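Local coordinates for putative uncharacterized protein (Streptococcus mutans, PDB 3L7N) that probably acts as a class I glutamine amidotransferase, releasing ammonia from glutamine by means of a nucleophilic cysteine, at residues A[93-105]-A[143-155]. Sequence-based numbering, arbitrary orientation.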
loop_
_atom_site.group_PDB
_atom_site.type_symbol
_atom_site.label_atom_id
_atom_site.label_comp_id
_atom_site.label_asym_id
_atom_site.label_seq_id
_atom_site.Cartn_x
_atom_site.Cartn_y
_atom_site.Cartn_z
ATOM N N GLY A 93 4.193 2.287 -2.568
ATOM C CA GLY A 93 4.862 1.018 -2.386
ATOM C C GLY A 93 4.422 -0.075 -3.395
ATOM O O GLY A 93 5.243 -0.886 -3.831
ATOM N N ALA A 94 3.112 -0.084 -3.759
ATOM C CA ALA A 94 2.561 -1.102 -4.674
ATOM C C ALA A 94 3.024 -0.826 -6.125
ATOM O O ALA A 94 3.282 -1.727 -6.872
ATOM C CB ALA A 94 1.167 -1.121 -4.599
ATOM N N GLN A 95 3.259 0.445 -6.429
ATOM C CA GLN A 95 3.722 0.860 -7.720
ATOM C C GLN A 95 5.197 0.608 -7.908
ATOM O O GLN A 95 5.635 0.295 -9.026
ATOM C CB GLN A 95 3.365 2.327 -7.949
ATOM C CG GLN A 95 1.857 2.520 -7.948
ATOM C CD GLN A 95 1.363 3.969 -7.657
ATOM O OE1 GLN A 95 2.057 4.967 -7.912
ATOM N NE2 GLN A 95 0.121 4.065 -7.166
ATOM N N LEU A 96 5.999 0.743 -6.833
ATOM C CA LEU A 96 7.424 0.397 -6.951
ATOM C C LEU A 96 7.580 -1.121 -7.086
ATOM O O LEU A 96 8.435 -1.589 -7.787
ATOM C CB LEU A 96 8.255 0.928 -5.774
ATOM C CG LEU A 96 8.343 2.450 -5.638
ATOM C CD1 LEU A 96 8.658 2.837 -4.248
ATOM C CD2 LEU A 96 9.350 3.017 -6.544
ATOM N N MET A 97 6.727 -1.887 -6.446
ATOM C CA MET A 97 6.756 -3.300 -6.715
ATOM C C MET A 97 6.478 -3.623 -8.215
ATOM O O MET A 97 7.210 -4.408 -8.829
ATOM C CB MET A 97 5.841 -4.053 -5.816
ATOM C CG MET A 97 6.240 -3.951 -4.423
ATOM S SD MET A 97 5.217 -4.945 -3.442
ATOM C CE MET A 97 5.749 -6.536 -3.953
ATOM N N GLY A 98 5.502 -2.935 -8.818
ATOM C CA GLY A 98 5.232 -3.132 -10.197
ATOM C C GLY A 98 6.490 -2.935 -11.044
ATOM O O GLY A 98 6.870 -3.835 -11.882
ATOM N N VAL A 99 7.155 -1.778 -10.837
ATOM C CA VAL A 99 8.341 -1.447 -11.570
ATOM C C VAL A 99 9.363 -2.477 -11.309
ATOM O O VAL A 99 9.990 -2.928 -12.202
ATOM C CB VAL A 99 8.874 -0.061 -11.198
ATOM C CG1 VAL A 99 10.145 0.231 -11.916
ATOM C CG2 VAL A 99 7.875 0.967 -11.531
ATOM N N ALA A 100 9.499 -2.905 -10.059
ATOM C CA ALA A 100 10.572 -3.841 -9.720
ATOM C C ALA A 100 10.420 -5.127 -10.515
ATOM O O ALA A 100 11.389 -5.752 -10.858
ATOM C CB ALA A 100 10.587 -4.128 -8.268
ATOM N N TYR A 101 9.167 -5.487 -10.801
ATOM C CA TYR A 101 8.793 -6.775 -11.458
ATOM C C TYR A 101 8.568 -6.632 -12.984
ATOM O O TYR A 101 8.071 -7.575 -13.621
ATOM C CB TYR A 101 7.529 -7.326 -10.833
ATOM C CG TYR A 101 7.793 -8.108 -9.579
ATOM C CD1 TYR A 101 8.238 -9.413 -9.649
ATOM C CD2 TYR A 101 7.646 -7.521 -8.289
ATOM C CE1 TYR A 101 8.482 -10.186 -8.478
ATOM C CE2 TYR A 101 7.868 -8.281 -7.128
ATOM C CZ TYR A 101 8.300 -9.626 -7.251
ATOM O OH TYR A 101 8.558 -10.387 -6.164
ATOM N N GLY A 102 8.912 -5.446 -13.552
ATOM C CA GLY A 102 9.066 -5.289 -14.940
ATOM C C GLY A 102 8.004 -4.448 -15.591
ATOM O O GLY A 102 8.060 -4.224 -16.759
ATOM N N ALA A 103 7.050 -3.928 -14.852
ATOM C CA ALA A 103 6.007 -3.113 -15.458
ATOM C C ALA A 103 5.936 -1.712 -14.930
ATOM O O ALA A 103 5.859 -1.517 -13.770
ATOM C CB ALA A 103 4.727 -3.744 -15.246
ATOM N N ASP A 104 5.909 -0.726 -15.789
ATOM C CA ASP A 104 5.800 0.634 -15.331
ATOM C C ASP A 104 4.408 1.077 -15.024
ATOM O O ASP A 104 3.464 0.567 -15.548
ATOM C CB ASP A 104 6.462 1.617 -16.266
ATOM C CG ASP A 104 6.824 2.891 -15.555
ATOM O OD1 ASP A 104 6.351 3.073 -14.443
ATOM O OD2 ASP A 104 7.583 3.715 -16.068
ATOM N N TYR A 105 4.315 2.050 -14.146
ATOM C CA TYR A 105 3.113 2.383 -13.439
ATOM C C TYR A 105 2.187 3.172 -14.292
ATOM O O TYR A 105 2.600 3.752 -15.234
ATOM C CB TYR A 105 3.464 3.138 -12.152
ATOM C CG TYR A 105 3.835 4.574 -12.330
ATOM C CD1 TYR A 105 2.906 5.559 -12.200
ATOM C CD2 TYR A 105 5.110 4.938 -12.625
ATOM C CE1 TYR A 105 3.231 6.824 -12.356
ATOM C CE2 TYR A 105 5.420 6.209 -12.789
ATOM C CZ TYR A 105 4.478 7.140 -12.642
ATOM O OH TYR A 105 4.783 8.423 -12.816
ATOM N N HIS A 143 -5.558 7.571 -4.033
ATOM C CA HIS A 143 -4.618 7.584 -5.179
ATOM C C HIS A 143 -5.109 8.260 -6.403
ATOM O O HIS A 143 -6.274 8.507 -6.563
ATOM C CB HIS A 143 -4.240 6.202 -5.555
ATOM C CG HIS A 143 -5.364 5.418 -6.122
ATOM N ND1 HIS A 143 -6.494 5.117 -5.395
ATOM C CD2 HIS A 143 -5.544 4.871 -7.343
ATOM C CE1 HIS A 143 -7.308 4.383 -6.129
ATOM N NE2 HIS A 143 -6.752 4.213 -7.315
ATOM N N GLY A 144 -4.178 8.505 -7.303
ATOM C CA GLY A 144 -4.471 8.975 -8.621
ATOM C C GLY A 144 -3.880 8.036 -9.633
ATOM O O GLY A 144 -4.322 8.002 -10.783
ATOM N N ASP A 145 -2.890 7.231 -9.191
ATOM C CA ASP A 145 -2.206 6.266 -10.057
ATOM C C ASP A 145 -2.454 4.822 -9.580
ATOM O O ASP A 145 -3.203 4.600 -8.628
ATOM C CB ASP A 145 -0.733 6.550 -10.089
ATOM C CG ASP A 145 -0.407 7.772 -10.854
ATOM O OD1 ASP A 145 -1.288 8.313 -11.537
ATOM O OD2 ASP A 145 0.733 8.230 -10.764
ATOM N N MET A 146 -1.895 3.854 -10.305
ATOM C CA MET A 146 -2.008 2.444 -9.939
ATOM C C MET A 146 -0.798 1.644 -10.509
ATOM O O MET A 146 -0.015 2.169 -11.294
ATOM C CB MET A 146 -3.307 1.864 -10.468
ATOM C CG MET A 146 -3.299 1.595 -12.064
ATOM S SD MET A 146 -4.869 0.922 -12.741
ATOM C CE MET A 146 -4.392 0.738 -14.422
ATOM N N PRO A 147 -0.644 0.393 -10.101
ATOM C CA PRO A 147 0.626 -0.242 -10.512
ATOM C C PRO A 147 0.610 -0.923 -11.947
ATOM O O PRO A 147 -0.433 -1.446 -12.391
ATOM C CB PRO A 147 0.873 -1.273 -9.419
ATOM C CG PRO A 147 -0.439 -1.415 -8.676
ATOM C CD PRO A 147 -1.167 -0.156 -8.832
ATOM N N GLY A 148 1.764 -0.882 -12.643
ATOM C CA GLY A 148 2.074 -1.841 -13.744
ATOM C C GLY A 148 1.715 -3.292 -13.422
ATOM O O GLY A 148 1.844 -3.737 -12.296
ATOM N N LEU A 149 1.214 -4.025 -14.415
ATOM C CA LEU A 149 0.967 -5.489 -14.225
ATOM C C LEU A 149 1.862 -6.351 -15.165
ATOM O O LEU A 149 1.578 -6.485 -16.343
ATOM C CB LEU A 149 -0.518 -5.827 -14.412
ATOM C CG LEU A 149 -0.875 -7.257 -14.035
ATOM C CD1 LEU A 149 -1.025 -7.388 -12.501
ATOM C CD2 LEU A 149 -2.157 -7.772 -14.764
ATOM N N PRO A 150 2.970 -6.836 -14.660
ATOM C CA PRO A 150 3.779 -7.780 -15.446
ATOM C C PRO A 150 3.048 -9.070 -15.645
ATOM O O PRO A 150 2.128 -9.395 -14.861
ATOM C CB PRO A 150 4.979 -8.034 -14.568
ATOM C CG PRO A 150 4.710 -7.322 -13.271
ATOM C CD PRO A 150 3.366 -6.772 -13.262
ATOM N N ASP A 151 3.441 -9.828 -16.670
ATOM C CA ASP A 151 2.632 -10.965 -17.150
ATOM C C ASP A 151 2.430 -12.023 -16.091
ATOM O O ASP A 151 1.468 -12.745 -16.159
ATOM C CB ASP A 151 3.263 -11.628 -18.362
ATOM C CG ASP A 151 3.213 -10.767 -19.602
ATOM O OD1 ASP A 151 2.477 -9.732 -19.610
ATOM O OD2 ASP A 151 3.960 -11.112 -20.577
ATOM N N LYS A 152 3.370 -12.129 -15.159
ATOM C CA LYS A 152 3.333 -13.177 -14.149
ATOM C C LYS A 152 2.573 -12.728 -12.910
ATOM O O LYS A 152 2.428 -13.488 -11.953
ATOM C CB LYS A 152 4.751 -13.605 -13.768
ATOM C CG LYS A 152 5.840 -12.964 -14.614
ATOM C CD LYS A 152 7.008 -12.505 -13.756
ATOM C CE LYS A 152 7.001 -10.995 -13.578
ATOM N NZ LYS A 152 8.288 -10.496 -13.019
ATOM N N ALA A 153 2.091 -11.491 -12.929
ATOM C CA ALA A 153 1.347 -10.966 -11.784
ATOM C C ALA A 153 -0.123 -11.196 -11.979
ATOM O O ALA A 153 -0.608 -11.158 -13.114
ATOM C CB ALA A 153 1.640 -9.498 -11.580
ATOM N N GLN A 154 -0.842 -11.453 -10.875
ATOM C CA GLN A 154 -2.335 -11.602 -10.898
ATOM C C GLN A 154 -3.035 -10.458 -10.188
ATOM O O GLN A 154 -2.574 -10.009 -9.164
ATOM C CB GLN A 154 -2.733 -12.890 -10.242
ATOM C CG GLN A 154 -2.314 -14.092 -11.030
ATOM C CD GLN A 154 -2.088 -15.273 -10.173
ATOM O OE1 GLN A 154 -0.974 -15.521 -9.737
ATOM N NE2 GLN A 154 -3.154 -16.000 -9.874
ATOM N N VAL A 155 -4.155 -9.993 -10.732
ATOM C CA VAL A 155 -5.033 -9.080 -9.998
ATOM C C VAL A 155 -6.012 -9.877 -9.057
ATOM O O VAL A 155 -6.803 -10.762 -9.527
ATOM C CB VAL A 155 -5.834 -8.192 -10.941
ATOM C CG1 VAL A 155 -6.755 -7.281 -10.159
ATOM C CG2 VAL A 155 -4.888 -7.384 -11.884
HETATM O O HOH W 1 4.398 -0.337 -11.470
HETATM O O HOH W 2 1.290 -1.705 -16.927
#
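Tyr101 and Pro150 meet where a Schellman motif ends helix 92-100, and the helix and the loop that follows it to Tyr105 lie along the extended run 145-150 in a class I glutamine amidotransferase fold. Gly93 closes a GxCxG pattern consistent with the nucleophile elbow of this family, so the helix probably begins just after the active-site cysteine. The Schellman turn, with Gly102 at positive phi as its C-prime residue, presents the carbonyl of Tyr101 to residues 150-152. Pro150 CB packs 3.3 Å from Tyr101 O, while its CG reaches Tyr101 CB at 3.7 Å. Lys152 NZ donates to the same oxygen over 3.0 Å, tilted 23° from the carbonyl plane. Its chain, bent at chi2 and chi3, crosses the Tyr101 side chain at about a right angle and brings NZ to the ring edge beside CD1; the ring also meets that of Phe169, and Pro150 touches Phe169 too. Ala103 CB points at the backbone of Gly148 and Leu149, with Pro150 CD 3.9 Å away. At the other end, Pro147 CB rests 3.5 Å from Ala94 O, and the extended side chain of Gln95 passes over the Asp145-Met146 backbone. Tyr105 has CG lodged between its backbone N and carbonyl carbon (chi1 77°), and its ring edge faces the Asp145 carboxylate, the two planes 42° apart; OD2 lies 3.3 Å from CE1, near the ring plane. The hydroxyl of Tyr105 is hydrogen-bonded to Ser59 OG. Between helix, loop and the 145-150 run sits a water that donates to Gln95 O and Ala103 O and accepts from Gly148 N at 2.9 Å.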